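Local coordinates for protein putative transcriptional regulator, LysR family (Vibrio parahaemolyticus, PDB 3OXN) that probably acts as a DNA-binding transcriptional regulator of the LysR family, present here as its substrate-binding (effector) domain without the helix-turn-helix part, at residues 101-106 / 161-166; 94-99 / 180-185; 17-22 / 206-211. All blocks are in the same frame, centred on the assembly; numbering follows the deposited sequence.

Interaction 1: 101-106 / 161-166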
ATOM      1  N   HIS A 101      -3.980 -20.840  14.178  1.00 39.29           N
ATOM      2  CA  HIS A 101      -4.583 -20.023  15.207  1.00 37.76           C
ATOM      3  C   HIS A 101      -5.526 -20.944  15.959  1.00 39.79           C
ATOM      4  O   HIS A 101      -6.092 -21.864  15.366  1.00 41.88           O
ATOM      5  CB  HIS A 101      -5.359 -18.878  14.585  1.00 36.95           C
ATOM      6  CG  HIS A 101      -5.878 -17.893  15.582  1.00 37.41           C
ATOM      7  ND1 HIS A 101      -6.887 -18.195  16.467  1.00 37.06           N
ATOM      8  CD2 HIS A 101      -5.534 -16.609  15.827  1.00 36.16           C
ATOM      9  CE1 HIS A 101      -7.141 -17.140  17.217  1.00 37.04           C
ATOM     10  NE2 HIS A 101      -6.335 -16.162  16.849  1.00 35.24           N
ATOM     11  N   PRO A 102      -5.669 -20.737  17.273  1.00 38.11           N
ATOM     12  CA  PRO A 102      -6.603 -21.570  18.038  1.00 39.75           C
ATOM     13  C   PRO A 102      -8.009 -21.666  17.411  1.00 40.60           C
ATOM     14  O   PRO A 102      -8.532 -22.775  17.240  1.00 38.29           O
ATOM     15  CB  PRO A 102      -6.640 -20.872  19.410  1.00 38.87           C
ATOM     16  CG  PRO A 102      -5.262 -20.291  19.548  1.00 33.24           C
ATOM     17  CD  PRO A 102      -4.813 -19.916  18.148  1.00 37.12           C
ATOM     18  N   LEU A 103      -8.608 -20.525  17.070  1.00 40.23           N
ATOM     19  CA  LEU A 103      -9.985 -20.508  16.577  1.00 40.93           C
ATOM     20  C   LEU A 103     -10.096 -20.880  15.104  1.00 36.35           C
ATOM     21  O   LEU A 103     -11.170 -20.744  14.525  1.00 34.33           O
ATOM     22  CB  LEU A 103     -10.606 -19.122  16.765  1.00 36.89           C
ATOM     23  CG  LEU A 103     -10.413 -18.482  18.129  1.00 40.21           C
ATOM     24  CD1 LEU A 103     -10.790 -17.006  18.091  1.00 39.37           C
ATOM     25  CD2 LEU A 103     -11.240 -19.235  19.159  1.00 45.57           C
ATOM     26  N   ALA A 104      -8.989 -21.308  14.499  1.00 34.62           N
ATOM     27  CA  ALA A 104      -8.949 -21.561  13.055  1.00 38.05           C
ATOM     28  C   ALA A 104      -9.992 -22.584  12.606  1.00 36.78           C
ATOM     29  O   ALA A 104     -10.665 -22.383  11.586  1.00 32.68           O
ATOM     30  CB  ALA A 104      -7.558 -22.002  12.620  1.00 37.06           C
ATOM     31  N   ASN A 105     -10.133 -23.657  13.387  1.00 34.53           N
ATOM     32  CA  ASN A 105     -11.015 -24.762  13.030  1.00 34.65           C
ATOM     33  C   ASN A 105     -12.321 -24.803  13.809  1.00 35.94           C
ATOM     34  O   ASN A 105     -12.990 -25.835  13.866  1.00 40.00           O
ATOM     35  CB  ASN A 105     -10.289 -26.103  13.143  1.00 33.58           C
ATOM     36  CG  ASN A 105      -9.000 -26.142  12.334  1.00 36.60           C
ATOM     37  OD1 ASN A 105      -8.946 -25.706  11.177  1.00 35.98           O
ATOM     38  ND2 ASN A 105      -7.951 -26.674  12.947  1.00 38.33           N
ATOM     39  N   GLN A 106     -12.700 -23.684  14.401  1.00 33.66           N
ATOM     40  CA  GLN A 106     -13.985 -23.608  15.065  1.00 35.17           C
ATOM     41  C   GLN A 106     -14.657 -22.333  14.608  1.00 37.56           C
ATOM     42  O   GLN A 106     -14.038 -21.516  13.935  1.00 37.32           O
ATOM     43  CB  GLN A 106     -13.829 -23.644  16.585  1.00 35.64           C
ATOM     44  CG  GLN A 106     -13.456 -22.324  17.235  1.00 38.08           C
ATOM     45  CD  GLN A 106     -13.133 -22.488  18.721  1.00 41.78           C
ATOM     46  OE1 GLN A 106     -13.684 -21.778  19.566  1.00 40.75           O
ATOM     47  NE2 GLN A 106     -12.246 -23.439  19.043  1.00 38.12           N
ATOM     48  N   PRO A 161      -1.307 -14.602  18.375  1.00 39.42           N
ATOM     49  CA  PRO A 161      -2.553 -15.162  17.843  1.00 36.30           C
ATOM     50  C   PRO A 161      -3.479 -14.052  17.362  1.00 37.07           C
ATOM     51  O   PRO A 161      -4.587 -13.901  17.904  1.00 32.47           O
ATOM     52  CB  PRO A 161      -3.188 -15.829  19.062  1.00 35.87           C
ATOM     53  CG  PRO A 161      -2.330 -15.430  20.267  1.00 40.24           C
ATOM     54  CD  PRO A 161      -1.380 -14.370  19.823  1.00 38.72           C
ATOM     55  N   ILE A 162      -3.048 -13.280  16.366  1.00 34.52           N
ATOM     56  CA  ILE A 162      -3.865 -12.149  15.952  1.00 34.03           C
ATOM     57  C   ILE A 162      -5.013 -12.554  15.040  1.00 33.09           C
ATOM     58  O   ILE A 162      -4.920 -13.522  14.287  1.00 35.44           O
ATOM     59  CB  ILE A 162      -3.053 -11.035  15.280  1.00 36.19           C
ATOM     60  CG1 ILE A 162      -2.087 -11.629  14.256  1.00 37.84           C
ATOM     61  CG2 ILE A 162      -2.341 -10.180  16.321  1.00 33.44           C
ATOM     62  CD1 ILE A 162      -1.472 -10.583  13.346  1.00 37.47           C
ATOM     63  N   ILE A 163      -6.105 -11.806  15.144  1.00 31.56           N
ATOM     64  CA  ILE A 163      -7.199 -11.878  14.195  1.00 31.99           C
ATOM     65  C   ILE A 163      -7.108 -10.645  13.306  1.00 32.78           C
ATOM     66  O   ILE A 163      -7.230  -9.501  13.781  1.00 30.99           O
ATOM     67  CB  ILE A 163      -8.561 -11.911  14.904  1.00 33.70           C
ATOM     68  CG1 ILE A 163      -8.704 -13.181  15.742  1.00 33.03           C
ATOM     69  CG2 ILE A 163      -9.689 -11.807  13.898  1.00 30.67           C
ATOM     70  CD1 ILE A 163      -9.717 -13.039  16.839  1.00 34.19           C
ATOM     71  N   ILE A 164      -6.881 -10.891  12.018  1.00 30.75           N
ATOM     72  CA  ILE A 164      -6.668  -9.830  11.041  1.00 31.63           C
ATOM     73  C   ILE A 164      -7.988  -9.385  10.414  1.00 32.66           C
ATOM     74  O   ILE A 164      -8.543 -10.103   9.592  1.00 35.61           O
ATOM     75  CB  ILE A 164      -5.727 -10.300   9.898  1.00 32.69           C
ATOM     76  CG1 ILE A 164      -4.330 -10.638  10.423  1.00 35.99           C
ATOM     77  CG2 ILE A 164      -5.595  -9.227   8.860  1.00 34.83           C
ATOM     78  CD1 ILE A 164      -4.248 -11.976  11.135  1.00 37.51           C
ATOM     79  N   THR A 165      -8.498  -8.214  10.786  1.00 32.95           N
ATOM     80  CA  THR A 165      -9.700  -7.701  10.128  1.00 31.82           C
ATOM     81  C   THR A 165      -9.346  -7.016   8.819  1.00 30.05           C
ATOM     82  O   THR A 165      -8.347  -6.317   8.737  1.00 32.12           O
ATOM     83  CB  THR A 165     -10.448  -6.700  10.995  1.00 34.86           C
ATOM     84  OG1 THR A 165     -10.883  -7.340  12.205  1.00 33.97           O
ATOM     85  CG2 THR A 165     -11.644  -6.162  10.223  1.00 32.57           C
ATOM     86  N   VAL A 166     -10.165  -7.212   7.794  1.00 32.03           N
ATOM     87  CA  VAL A 166      -9.871  -6.695   6.456  1.00 31.48           C
ATOM     88  C   VAL A 166     -11.154  -6.595   5.662  1.00 31.36           C
ATOM     89  O   VAL A 166     -12.094  -7.352   5.921  1.00 29.94           O
ATOM     90  CB  VAL A 166      -8.986  -7.661   5.656  1.00 31.06           C
ATOM     91  CG1 VAL A 166      -7.531  -7.488   5.997  1.00 30.62           C
ATOM     92  CG2 VAL A 166      -9.450  -9.088   5.865  1.00 30.54           C
TER
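His101 and Pro161 bring a loop and the residues leading into a strand together, and the imidazole carries most of the contact. Two polar interactions use the two ring nitrogens. At one of them NE2 donates to the carbonyl oxygen of Pro161; the oxygen lies near the ring plane, at its edge, but the bond is weak, with NE2 3.0 Å from Pro161 O and an N-H...O angle of only 132°. At the other, ND1 accepts the backbone N-H of Leu103, with N to ND1 3.0 Å and Leu103 N almost exactly in the ring plane. That second bond is consistent with the proton on NE2, the nitrogen turned to Pro161 O. CG stands anti to the backbone N (chi1 -173°), beside the carbonyl carbon, and from there the ring spans from Leu103 N to Pro161 O. The loop is itself folded back in a turn, in which Ala104 N bonds to His101 O.

The imidazole also makes van der Waals contacts: CB of Pro161 lies 3.9 Å from His101 NE2, and CG1 of Ile163 approaches the same nitrogen obliquely. Apolar contacts are fewer. CD1 of Leu103 reaches CD1 of Ile163 at 4.3 Å, a loose touch of methyl groups, while the Pro102 ring meets Pro161 more distantly through CD and CB. His101 also meets the ring of His116, the planes about 45° apart, and Ile163 also touches Cys95 and Leu97 of strand 93-98 and Tyr113 of helix 110-114.

The arrangement is a loop-to-strand contact within an alpha/beta lobe: the turn after strand 93-98 is linked, through one weak imidazole bond, to the residues leading into strand 163-167, the neighbour of strand 93-98 in the mixed sheet of a periplasmic-binding-protein-like LysR effector domain.

Interaction 2: 94-99 / 180-185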
ATOM      1  N   LEU A  94     -14.207  -8.760   6.812  1.00 31.89           N
ATOM      2  CA  LEU A  94     -14.032 -10.177   7.085  1.00 30.79           C
ATOM      3  C   LEU A  94     -12.746 -10.380   7.901  1.00 32.04           C
ATOM      4  O   LEU A  94     -11.890  -9.509   7.924  1.00 32.93           O
ATOM      5  CB  LEU A  94     -13.953 -10.925   5.755  1.00 31.90           C
ATOM      6  CG  LEU A  94     -14.897 -12.106   5.505  1.00 36.75           C
ATOM      7  CD1 LEU A  94     -16.336 -11.786   5.903  1.00 35.94           C
ATOM      8  CD2 LEU A  94     -14.827 -12.536   4.046  1.00 34.42           C
ATOM      9  N   CYS A  95     -12.607 -11.518   8.572  1.00 31.68           N
ATOM     10  CA  CYS A  95     -11.426 -11.796   9.386  1.00 30.51           C
ATOM     11  C   CYS A  95     -10.513 -12.847   8.778  1.00 33.62           C
ATOM     12  O   CYS A  95     -10.969 -13.745   8.070  1.00 35.09           O
ATOM     13  CB  CYS A  95     -11.841 -12.241  10.778  1.00 29.89           C
ATOM     14  SG  CYS A  95     -12.656 -10.911  11.621  1.00 37.44           S
ATOM     15  N   LEU A  96      -9.224 -12.743   9.082  1.00 29.96           N
ATOM     16  CA  LEU A  96      -8.228 -13.669   8.579  1.00 30.47           C
ATOM     17  C   LEU A  96      -7.460 -14.232   9.756  1.00 32.45           C
ATOM     18  O   LEU A  96      -6.918 -13.475  10.558  1.00 34.74           O
ATOM     19  CB  LEU A  96      -7.269 -12.930   7.644  1.00 33.71           C
ATOM     20  CG  LEU A  96      -7.323 -13.049   6.109  1.00 35.32           C
ATOM     21  CD1 LEU A  96      -8.659 -13.540   5.577  1.00 35.72           C
ATOM     22  CD2 LEU A  96      -6.915 -11.729   5.448  1.00 31.19           C
ATOM     23  N   LEU A  97      -7.406 -15.556   9.874  1.00 34.87           N
ATOM     24  CA  LEU A  97      -6.609 -16.187  10.934  1.00 36.65           C
ATOM     25  C   LEU A  97      -5.523 -17.084  10.363  1.00 34.85           C
ATOM     26  O   LEU A  97      -5.688 -17.637   9.301  1.00 37.04           O
ATOM     27  CB  LEU A  97      -7.482 -17.031  11.865  1.00 34.75           C
ATOM     28  CG  LEU A  97      -8.738 -16.374  12.398  1.00 32.26           C
ATOM     29  CD1 LEU A  97      -9.273 -17.226  13.497  1.00 36.46           C
ATOM     30  CD2 LEU A  97      -8.387 -15.014  12.914  1.00 33.60           C
ATOM     31  N   SER A  98      -4.425 -17.241  11.090  1.00 37.97           N
ATOM     32  CA  SER A  98      -3.395 -18.205  10.719  1.00 37.46           C
ATOM     33  C   SER A  98      -3.979 -19.597  10.828  1.00 36.11           C
ATOM     34  O   SER A  98      -4.856 -19.842  11.652  1.00 37.00           O
ATOM     35  CB  SER A  98      -2.177 -18.074  11.642  1.00 37.72           C
ATOM     36  OG  SER A  98      -1.261 -19.132  11.438  1.00 34.69           O
ATOM     37  N   LYS A  99      -3.496 -20.516  10.002  1.00 40.74           N
ATOM     38  CA  LYS A  99      -4.071 -21.854   9.979  1.00 42.38           C
ATOM     39  C   LYS A  99      -3.807 -22.553  11.309  1.00 43.90           C
ATOM     40  O   LYS A  99      -4.498 -23.503  11.657  1.00 46.97           O
ATOM     41  CB  LYS A  99      -3.523 -22.663   8.808  1.00 42.57           C
ATOM     42  CG  LYS A  99      -4.610 -23.278   7.943  1.00 50.57           C
ATOM     43  CD  LYS A  99      -5.693 -23.948   8.811  1.00 57.06           C
ATOM     44  CE  LYS A  99      -6.707 -24.754   7.967  1.00 61.10           C
ATOM     45  NZ  LYS A  99      -7.837 -25.354   8.784  1.00 57.53           N
ATOM     46  N   LEU A 180      -4.153 -19.071   5.092  1.00 46.23           N
ATOM     47  CA  LEU A 180      -4.745 -18.808   6.388  1.00 43.97           C
ATOM     48  C   LEU A 180      -6.272 -18.892   6.198  1.00 41.76           C
ATOM     49  O   LEU A 180      -6.725 -19.223   5.094  1.00 40.51           O
ATOM     50  CB  LEU A 180      -4.237 -17.482   6.989  1.00 43.49           C
ATOM     51  CG  LEU A 180      -4.408 -16.070   6.397  1.00 40.92           C
ATOM     52  CD1 LEU A 180      -3.153 -15.557   5.716  1.00 34.79           C
ATOM     53  CD2 LEU A 180      -5.604 -15.989   5.490  1.00 36.66           C
ATOM     54  N   VAL A 181      -7.059 -18.649   7.249  1.00 37.54           N
ATOM     55  CA  VAL A 181      -8.515 -18.815   7.140  1.00 39.06           C
ATOM     56  C   VAL A 181      -9.361 -17.545   7.363  1.00 37.09           C
ATOM     57  O   VAL A 181      -8.908 -16.562   7.948  1.00 35.15           O
ATOM     58  CB  VAL A 181      -9.092 -20.043   7.956  1.00 37.19           C
ATOM     59  CG1 VAL A 181      -8.553 -21.367   7.424  1.00 38.89           C
ATOM     60  CG2 VAL A 181      -8.856 -19.903   9.458  1.00 37.31           C
ATOM     61  N   VAL A 182     -10.605 -17.618   6.888  1.00 39.92           N
ATOM     62  CA  VAL A 182     -11.531 -16.498   6.829  1.00 37.24           C
ATOM     63  C   VAL A 182     -12.738 -16.747   7.694  1.00 35.87           C
ATOM     64  O   VAL A 182     -13.560 -17.584   7.353  1.00 41.42           O
ATOM     65  CB  VAL A 182     -12.048 -16.344   5.403  1.00 39.61           C
ATOM     66  CG1 VAL A 182     -12.887 -15.084   5.264  1.00 36.86           C
ATOM     67  CG2 VAL A 182     -10.882 -16.349   4.422  1.00 41.15           C
ATOM     68  N   LYS A 183     -12.857 -16.025   8.803  1.00 34.01           N
ATOM     69  CA  LYS A 183     -14.028 -16.155   9.668  1.00 35.39           C
ATOM     70  C   LYS A 183     -14.893 -14.893   9.570  1.00 36.76           C
ATOM     71  O   LYS A 183     -14.364 -13.792   9.535  1.00 39.06           O
ATOM     72  CB  LYS A 183     -13.587 -16.400  11.109  1.00 33.63           C
ATOM     73  CG  LYS A 183     -12.656 -17.593  11.261  1.00 33.92           C
ATOM     74  CD  LYS A 183     -13.415 -18.847  11.637  1.00 36.58           C
ATOM     75  CE  LYS A 183     -12.804 -20.107  11.009  1.00 37.03           C
ATOM     76  NZ  LYS A 183     -13.118 -20.232   9.537  1.00 34.71           N
ATOM     77  N   PRO A 184     -16.226 -15.042   9.499  1.00 37.04           N
ATOM     78  CA  PRO A 184     -17.089 -13.853   9.511  1.00 34.03           C
ATOM     79  C   PRO A 184     -16.921 -13.016  10.792  1.00 40.28           C
ATOM     80  O   PRO A 184     -16.405 -13.501  11.804  1.00 39.70           O
ATOM     81  CB  PRO A 184     -18.494 -14.441   9.470  1.00 31.80           C
ATOM     82  CG  PRO A 184     -18.336 -15.777   8.841  1.00 37.39           C
ATOM     83  CD  PRO A 184     -16.978 -16.280   9.235  1.00 37.42           C
ATOM     84  N   LEU A 185     -17.341 -11.756  10.735  1.00 38.77           N
ATOM     85  CA  LEU A 185     -17.376 -10.912  11.914  1.00 35.54           C
ATOM     86  C   LEU A 185     -18.459 -11.435  12.832  1.00 37.26           C
ATOM     87  O   LEU A 185     -19.611 -11.536  12.416  1.00 40.63           O
ATOM     88  CB  LEU A 185     -17.731  -9.487  11.518  1.00 37.59           C
ATOM     89  CG  LEU A 185     -16.658  -8.656  10.841  1.00 35.12           C
ATOM     90  CD1 LEU A 185     -17.272  -7.341  10.418  1.00 33.79           C
ATOM     91  CD2 LEU A 185     -15.482  -8.461  11.783  1.00 31.61           C
TER
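Leu96 spreads over two residues of the adjacent strand: its CG lies 3.5 Å from CD2 of Leu180, and its CD1 lies beside CG2 of Val182, the side chains of Leu96 and Val182 pointing the same way. Leu94 extends this apolar surface, its CD2 meeting CG1 of Val182. The other face of the sheet carries Cys95, Leu97, Val181 and Lys183. Here CB of Leu97 packs on CG2 of Val181, and its CD1 meets CG of Lys183, whose aliphatic stem crosses it at about a right angle before the chain leads away. SG of Cys95, placed anti to the carbonyl carbon (chi1 -65°), touches CD2 of Leu185 at 3.7 Å.

The backbones run antiparallel. Cys95 and Lys183 form a hydrogen-bonded pair, with Cys95 N to Lys183 O at 3.0 Å; in the return bond Lys183 N stands above the carbonyl plane of Cys95. Leu97 N donates to Val181 O in the next hydrogen-bonded pair. Between them, Leu96 and Val182 are a non-hydrogen-bonded pair whose CA atoms also approach carbonyl oxygens, Val182 CA lying 3.1 Å from Cys95 O. At the margin CD and CE of Lys99 touch CG1 of Val181, while its NZ is hydrogen-bonded to Asn105.

Strand 180-183 is outermost in this sheet within the chain, and strand 93-98 separates it from strand 163-167. Helix 168-177 lies over the Leu96-Val182 face, where Ala171, Tyr172 and Ala175 receive the leucines and valine. On the Cys95-Leu97 face, Ile163 of strand 163-167 touches Cys95 and Leu97, and Tyr113 of helix 110-114 touches Cys95 and Leu185.

Interaction 3: 17-22 / 206-211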
ATOM      1  N   CYS A  17      -6.079   6.653 -27.626  1.00 56.45           N
ATOM      2  CA  CYS A  17      -5.748   7.191 -26.321  1.00 58.95           C
ATOM      3  C   CYS A  17      -4.371   6.754 -25.821  1.00 56.19           C
ATOM      4  O   CYS A  17      -4.118   5.561 -25.657  1.00 56.37           O
ATOM      5  CB  CYS A  17      -6.825   6.794 -25.317  1.00 55.02           C
ATOM      6  SG  CYS A  17      -6.818   7.831 -23.874  1.00 64.36           S
ATOM      7  N   ASP A  18      -3.488   7.725 -25.596  1.00 49.83           N
ATOM      8  CA  ASP A  18      -2.178   7.458 -25.013  1.00 51.09           C
ATOM      9  C   ASP A  18      -2.004   8.361 -23.800  1.00 50.23           C
ATOM     10  O   ASP A  18      -0.919   8.502 -23.229  1.00 45.74           O
ATOM     11  CB  ASP A  18      -1.069   7.695 -26.039  1.00 50.47           C
ATOM     12  CG  ASP A  18      -0.892   9.163 -26.385  1.00 53.90           C
ATOM     13  OD1 ASP A  18      -1.354  10.028 -25.605  1.00 57.44           O
ATOM     14  OD2 ASP A  18      -0.279   9.454 -27.439  1.00 51.03           O
ATOM     15  N   GLN A  19      -3.110   8.985 -23.430  1.00 48.39           N
ATOM     16  CA  GLN A  19      -3.160   9.894 -22.311  1.00 42.48           C
ATOM     17  C   GLN A  19      -2.983   9.142 -21.011  1.00 39.24           C
ATOM     18  O   GLN A  19      -3.377   7.994 -20.886  1.00 39.53           O
ATOM     19  CB  GLN A  19      -4.517  10.581 -22.326  1.00 46.44           C
ATOM     20  CG  GLN A  19      -4.927  11.209 -21.019  1.00 43.61           C
ATOM     21  CD  GLN A  19      -6.222  11.962 -21.170  1.00 40.38           C
ATOM     22  OE1 GLN A  19      -6.676  12.222 -22.296  1.00 32.45           O
ATOM     23  NE2 GLN A  19      -6.828  12.328 -20.044  1.00 39.43           N
ATOM     24  N   THR A  20      -2.386   9.791 -20.028  1.00 43.34           N
ATOM     25  CA  THR A  20      -2.250   9.148 -18.724  1.00 44.01           C
ATOM     26  C   THR A  20      -3.336   9.578 -17.712  1.00 39.53           C
ATOM     27  O   THR A  20      -3.797  10.718 -17.691  1.00 39.24           O
ATOM     28  CB  THR A  20      -0.828   9.297 -18.137  1.00 39.01           C
ATOM     29  OG1 THR A  20      -0.929   9.510 -16.729  1.00 38.80           O
ATOM     30  CG2 THR A  20      -0.104  10.467 -18.774  1.00 36.85           C
ATOM     31  N   PHE A  21      -3.758   8.636 -16.886  1.00 35.37           N
ATOM     32  CA  PHE A  21      -4.812   8.907 -15.937  1.00 34.82           C
ATOM     33  C   PHE A  21      -4.227   8.812 -14.549  1.00 36.73           C
ATOM     34  O   PHE A  21      -3.474   7.886 -14.243  1.00 36.35           O
ATOM     35  CB  PHE A  21      -5.965   7.912 -16.113  1.00 40.92           C
ATOM     36  CG  PHE A  21      -6.537   7.891 -17.510  1.00 38.57           C
ATOM     37  CD1 PHE A  21      -5.911   7.176 -18.523  1.00 39.14           C
ATOM     38  CD2 PHE A  21      -7.681   8.601 -17.813  1.00 36.83           C
ATOM     39  CE1 PHE A  21      -6.414   7.171 -19.801  1.00 38.06           C
ATOM     40  CE2 PHE A  21      -8.187   8.594 -19.097  1.00 42.02           C
ATOM     41  CZ  PHE A  21      -7.546   7.875 -20.092  1.00 39.37           C
ATOM     42  N   THR A  22      -4.546   9.804 -13.727  1.00 35.79           N
ATOM     43  CA  THR A  22      -4.204   9.782 -12.325  1.00 32.56           C
ATOM     44  C   THR A  22      -5.411   9.277 -11.551  1.00 31.87           C
ATOM     45  O   THR A  22      -6.486   9.868 -11.603  1.00 31.20           O
ATOM     46  CB  THR A  22      -3.865  11.187 -11.830  1.00 34.47           C
ATOM     47  OG1 THR A  22      -2.840  11.732 -12.661  1.00 39.60           O
ATOM     48  CG2 THR A  22      -3.398  11.159 -10.377  1.00 30.09           C
ATOM     49  N   PRO A 206     -14.442  13.082 -22.740  1.00 48.53           N
ATOM     50  CA  PRO A 206     -14.578  11.818 -23.484  1.00 47.03           C
ATOM     51  C   PRO A 206     -13.708  10.696 -22.907  1.00 47.64           C
ATOM     52  O   PRO A 206     -14.156   9.544 -22.865  1.00 48.12           O
ATOM     53  CB  PRO A 206     -14.073  12.181 -24.880  1.00 46.38           C
ATOM     54  CG  PRO A 206     -14.307  13.659 -25.000  1.00 47.23           C
ATOM     55  CD  PRO A 206     -14.240  14.244 -23.627  1.00 46.03           C
ATOM     56  N   ALA A 207     -12.489  11.032 -22.478  1.00 44.39           N
ATOM     57  CA  ALA A 207     -11.554  10.049 -21.923  1.00 44.42           C
ATOM     58  C   ALA A 207     -11.898   9.659 -20.481  1.00 43.17           C
ATOM     59  O   ALA A 207     -11.809   8.490 -20.106  1.00 39.59           O
ATOM     60  CB  ALA A 207     -10.125  10.578 -21.999  1.00 44.71           C
ATOM     61  N   GLN A 208     -12.289  10.646 -19.681  1.00 42.96           N
ATOM     62  CA  GLN A 208     -12.691  10.394 -18.305  1.00 40.40           C
ATOM     63  C   GLN A 208     -14.045   9.678 -18.249  1.00 39.80           C
ATOM     64  O   GLN A 208     -14.238   8.776 -17.433  1.00 40.47           O
ATOM     65  CB  GLN A 208     -12.721  11.690 -17.482  1.00 40.41           C
ATOM     66  CG  GLN A 208     -11.392  12.463 -17.420  1.00 41.10           C
ATOM     67  CD  GLN A 208     -10.230  11.667 -16.805  1.00 41.22           C
ATOM     68  OE1 GLN A 208     -10.444  10.709 -16.059  1.00 43.71           O
ATOM     69  NE2 GLN A 208      -8.996  12.073 -17.117  1.00 33.86           N
ATOM     70  N   GLU A 209     -14.986  10.063 -19.107  1.00 40.39           N
ATOM     71  CA  GLU A 209     -16.267   9.367 -19.143  1.00 36.95           C
ATOM     72  C   GLU A 209     -15.992   7.932 -19.533  1.00 37.80           C
ATOM     73  O   GLU A 209     -16.730   7.028 -19.163  1.00 41.22           O
ATOM     74  CB  GLU A 209     -17.237   9.997 -20.139  1.00 39.78           C
ATOM     75  CG  GLU A 209     -17.840  11.331 -19.730  1.00 44.70           C
ATOM     76  CD  GLU A 209     -18.532  12.036 -20.905  1.00 53.51           C
ATOM     77  OE1 GLU A 209     -18.416  11.541 -22.051  1.00 48.86           O
ATOM     78  OE2 GLU A 209     -19.190  13.084 -20.685  1.00 56.43           O
ATOM     79  N   TRP A 210     -14.920   7.715 -20.283  1.00 38.45           N
ATOM     80  CA  TRP A 210     -14.582   6.366 -20.714  1.00 38.67           C
ATOM     81  C   TRP A 210     -13.936   5.574 -19.582  1.00 38.29           C
ATOM     82  O   TRP A 210     -14.344   4.454 -19.291  1.00 37.86           O
ATOM     83  CB  TRP A 210     -13.671   6.383 -21.954  1.00 41.95           C
ATOM     84  CG  TRP A 210     -13.060   5.041 -22.230  1.00 41.28           C
ATOM     85  CD1 TRP A 210     -13.620   4.025 -22.924  1.00 40.56           C
ATOM     86  CD2 TRP A 210     -11.788   4.561 -21.776  1.00 44.34           C
ATOM     87  NE1 TRP A 210     -12.781   2.939 -22.945  1.00 40.48           N
ATOM     88  CE2 TRP A 210     -11.641   3.243 -22.247  1.00 40.46           C
ATOM     89  CE3 TRP A 210     -10.747   5.122 -21.016  1.00 41.70           C
ATOM     90  CZ2 TRP A 210     -10.510   2.470 -21.996  1.00 45.24           C
ATOM     91  CZ3 TRP A 210      -9.615   4.355 -20.766  1.00 41.86           C
ATOM     92  CH2 TRP A 210      -9.506   3.045 -21.255  1.00 43.02           C
ATOM     93  N   LEU A 211     -12.924   6.163 -18.950  1.00 39.67           N
ATOM     94  CA  LEU A 211     -12.239   5.529 -17.820  1.00 40.79           C
ATOM     95  C   LEU A 211     -13.241   5.069 -16.772  1.00 35.12           C
ATOM     96  O   LEU A 211     -13.212   3.919 -16.339  1.00 33.93           O
ATOM     97  CB  LEU A 211     -11.232   6.493 -17.163  1.00 40.69           C
ATOM     98  CG  LEU A 211     -10.047   5.936 -16.351  1.00 38.08           C
ATOM     99  CD1 LEU A 211      -9.509   6.982 -15.398  1.00 37.58           C
ATOM    100  CD2 LEU A 211     -10.408   4.693 -15.576  1.00 38.25           C
TER
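Phe21 meets the first turns of helix 206-227 in a strand-on-helix packing of the alpha/beta lobe, where strand 20-25 of the five-stranded mixed sheet is covered by the last helix of the chain. CG lies anti to the carbonyl carbon, beside the backbone N (chi1 -56°), and the ring beyond it reaches the helix. Leu211 runs past it in the opposite direction, its CD1 coming within 3.4 Å of Phe21 CD2 and also lying near CB and CG. Farther along the ring, CE2 is 4.0 Å from CB of Ala207, and CZ meets CZ3 of Trp210, whose side chain crosses that of Phe21 at about a right angle. Leu211 CD1 and Trp210 CZ3 both approach the phenyl obliquely. The indole is in turn tied to Glu44 through NE1.

Two amides border these apolar contacts. Gln208 also slides past Phe21 in the opposite direction, its amide plane turned 72° from the ring, with OE1 lying at the ring edge in plane, 3.9 Å from CD2. Gln19, reaching out as an extended chain, crosses Gln208 at about a right angle, and the two amide planes differ by 58°. No hydrogen bond joins the segments, so van der Waals packing carries the contact. Meanwhile Phe21's backbone is held by strand 49-54, bonding to Ser49 and Asn51. Gln19 OE1 lies 3.8 Å from Ala207 CB.

In the fold
Interactions 1 and 2 belong to one sheet and adjoin each other, their centres about 5 Å apart. The probable bonds Val166 O to Leu94 N (2.7 Å) and Ile164 O to Leu96 N (2.8 Å) join the two contacts directly. Interaction 3 joins the other sheet to a helix, on the opposite side of the chain's centre, about 42 Å from interaction 1 and 38 Å from interaction 2 between centres. The three thus sample both lobes of a two-lobed effector domain. In LysR relatives the effector generally binds in the cleft between the lobes; no ligand site is identified here.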